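Local coordinates for RidA family protein (Psychrobacter sp. MES7-P7E, PDB 6L8P) that probably hydrolyses reactive enamine and imine intermediates to keto acids and ammonia, as a cold-adapted member of the RidA family of deaminases, at residues Glu65-Ala69 / Asp104-Leu108. The protein carries 1 engineered substitution. Numbering follows the deposited sequence.
Sequences EGFKA and DFAVL
F67, in the first turn of helix 67-84, lays its ring against D104 and the opening turn of helix 105-115, a worked example of how one aromatic side chain can join the N-terminal ends of two helices. With CG anti to the backbone N (chi1 174°), the phenyl group reaches straight across to the second helix. F67 CB already lies 3.7 Å from D104 OD2, F67 CG meets D104 CG, and F67 CD1 comes to 3.5 Å from D104 OD2. The carboxylate thus lies offset over this end of the ring, its plane 14° from that of the ring. D104 CB stands over the ring centre, 3.5 Å from the F67 centroid, a CH-pi contact that also takes in CE1. At the ring edge V107 CG1 meets CD2 and, at 3.8 Å, F67 CE2. F67 CE2 and CZ lie beside the backbone bond from L108 N to D104 O (2.8 Å), and F67 CZ packs 3.9 Å from L108 CB. K68 runs its aliphatic CB-CD portion across V107 CG1. F67 also touches L99 and L108 touches V97, tying both to strand 92-99. With an alanine here instead of F67, D104 CB is likely to lose its aromatic partner and a gap to open beside V107 and L108. Lacking any hydrogen bond or salt bridge between the segments, the junction probably rests mainly on dispersion and CH-pi contact, the carboxylate adding little attraction.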
ATOM      1  N   GLU A  65     -20.690  15.537  -1.442  1.00 13.83           N
ATOM      2  CA  GLU A  65     -20.760  15.931  -2.845  1.00 13.63           C
ATOM      3  C   GLU A  65     -19.445  16.554  -3.312  1.00 15.14           C
ATOM      4  O   GLU A  65     -19.049  17.617  -2.808  1.00 16.77           O
ATOM      5  CB  GLU A  65     -21.895  16.936  -3.045  1.00 19.55           C
ATOM      6  CG  GLU A  65     -23.271  16.296  -3.064  1.00 45.15           C
ATOM      7  CD  GLU A  65     -23.460  15.352  -4.248  1.00 76.68           C
ATOM      8  OE1 GLU A  65     -22.995  15.686  -5.365  1.00 78.69           O
ATOM      9  OE2 GLU A  65     -24.073  14.273  -4.054  1.00 70.27           O
ATOM     10  N   GLY A  66     -18.798  15.907  -4.290  1.00 16.03           N
ATOM     11  CA  GLY A  66     -17.609  16.425  -4.937  1.00 15.15           C
ATOM     12  C   GLY A  66     -16.311  16.070  -4.219  1.00 13.84           C
ATOM     13  O   GLY A  66     -16.285  15.731  -3.033  1.00 14.59           O
ATOM     14  N   PHE A  67     -15.198  16.245  -4.960  1.00 14.32           N
ATOM     15  CA  PHE A  67     -13.895  15.838  -4.444  1.00 15.81           C
ATOM     16  C   PHE A  67     -13.515  16.580  -3.168  1.00 13.04           C
ATOM     17  O   PHE A  67     -13.058  15.961  -2.218  1.00 12.80           O
ATOM     18  CB  PHE A  67     -12.792  16.049  -5.481  1.00 13.09           C
ATOM     19  CG  PHE A  67     -11.449  15.781  -4.928  1.00 13.84           C
ATOM     20  CD1 PHE A  67     -10.962  14.485  -4.867  1.00 15.53           C
ATOM     21  CD2 PHE A  67     -10.679  16.818  -4.407  1.00 14.67           C
ATOM     22  CE1 PHE A  67      -9.709  14.251  -4.280  1.00 15.32           C
ATOM     23  CE2 PHE A  67      -9.447  16.589  -3.816  1.00 17.90           C
ATOM     24  CZ  PHE A  67      -8.967  15.297  -3.752  1.00 15.62           C
ATOM     25  N   LYS A  68     -13.574  17.922  -3.156  1.00 11.60           N
ATOM     26  CA  LYS A  68     -13.056  18.636  -1.988  1.00 13.01           C
ATOM     27  C   LYS A  68     -13.782  18.217  -0.713  1.00 12.81           C
ATOM     28  O   LYS A  68     -13.157  17.976   0.331  1.00 12.40           O
ATOM     29  CB  LYS A  68     -13.186  20.152  -2.192  1.00 14.43           C
ATOM     30  CG  LYS A  68     -12.455  20.922  -1.094  1.00 19.78           C
ATOM     31  CD  LYS A  68     -12.219  22.369  -1.545  1.00 26.13           C
ATOM     32  CE  LYS A  68     -11.917  23.248  -0.366  1.00 39.02           C
ATOM     33  NZ  LYS A  68     -12.430  24.633  -0.615  1.00 61.38           N
ATOM     34  N   ALA A  69     -15.115  18.157  -0.783  1.00 12.72           N
ATOM     35  CA  ALA A  69     -15.901  17.783   0.381  1.00 13.04           C
ATOM     36  C   ALA A  69     -15.609  16.346   0.804  1.00 12.99           C
ATOM     37  O   ALA A  69     -15.510  16.051   2.000  1.00 11.69           O
ATOM     38  CB  ALA A  69     -17.386  17.977   0.074  1.00 14.94           C
ATOM     39  N   ASP A 104      -7.657  16.285  -9.577  1.00 11.99           N
ATOM     40  CA  ASP A 104      -7.891  16.729  -8.206  1.00 11.65           C
ATOM     41  C   ASP A 104      -6.610  16.864  -7.363  1.00 11.59           C
ATOM     42  O   ASP A 104      -6.707  17.224  -6.188  1.00 14.82           O
ATOM     43  CB  ASP A 104      -8.860  15.766  -7.517  1.00 13.55           C
ATOM     44  CG  ASP A 104     -10.233  15.755  -8.179  1.00 19.24           C
ATOM     45  OD1 ASP A 104     -10.734  16.849  -8.539  1.00 19.25           O
ATOM     46  OD2 ASP A 104     -10.859  14.672  -8.321  1.00 15.74           O
ATOM     47  N   PHE A 105      -5.433  16.642  -7.950  1.00 13.72           N
ATOM     48  CA  PHE A 105      -4.172  16.619  -7.198  1.00 14.05           C
ATOM     49  C   PHE A 105      -3.907  17.953  -6.496  1.00 15.83           C
ATOM     50  O   PHE A 105      -3.551  17.977  -5.309  1.00 14.54           O
ATOM     51  CB  PHE A 105      -3.036  16.241  -8.158  1.00 15.06           C
ATOM     52  CG  PHE A 105      -1.696  15.892  -7.493  1.00 17.22           C
ATOM     53  CD1 PHE A 105      -1.550  14.728  -6.755  1.00 16.34           C
ATOM     54  CD2 PHE A 105      -0.585  16.707  -7.675  1.00 16.61           C
ATOM     55  CE1 PHE A 105      -0.309  14.374  -6.164  1.00 17.09           C
ATOM     56  CE2 PHE A 105       0.665  16.373  -7.081  1.00 18.03           C
ATOM     57  CZ  PHE A 105       0.795  15.208  -6.335  1.00 17.82           C
ATOM     58  N   ALA A 106      -4.123  19.074  -7.190  1.00 15.93           N
ATOM     59  CA  ALA A 106      -3.851  20.359  -6.548  1.00 16.45           C
ATOM     60  C   ALA A 106      -4.736  20.549  -5.329  1.00 15.49           C
ATOM     61  O   ALA A 106      -4.250  20.901  -4.245  1.00 16.65           O
ATOM     62  CB  ALA A 106      -4.044  21.504  -7.552  1.00 18.90           C
ATOM     63  N   VAL A 107      -6.043  20.256  -5.459  1.00 14.94           N
ATOM     64  CA  VAL A 107      -6.907  20.443  -4.309  1.00 16.10           C
ATOM     65  C   VAL A 107      -6.586  19.419  -3.213  1.00 17.26           C
ATOM     66  O   VAL A 107      -6.654  19.748  -2.025  1.00 15.80           O
ATOM     67  CB  VAL A 107      -8.378  20.386  -4.756  1.00 15.23           C
ATOM     68  CG1 VAL A 107      -9.311  20.416  -3.557  1.00 16.79           C
ATOM     69  CG2 VAL A 107      -8.662  21.561  -5.666  1.00 20.05           C
ATOM     70  N   LEU A 108      -6.170  18.196  -3.587  1.00 12.71           N
ATOM     71  CA  LEU A 108      -5.708  17.237  -2.583  1.00 11.68           C
ATOM     72  C   LEU A 108      -4.596  17.845  -1.737  1.00 11.99           C
ATOM     73  O   LEU A 108      -4.635  17.800  -0.498  1.00 14.47           O
ATOM     74  CB  LEU A 108      -5.191  15.970  -3.288  1.00 14.57           C
ATOM     75  CG  LEU A 108      -4.567  14.911  -2.365  1.00 14.79           C
ATOM     76  CD1 LEU A 108      -5.713  14.097  -1.718  1.00 13.83           C
ATOM     77  CD2 LEU A 108      -3.557  14.031  -3.109  1.00 15.45           C
TER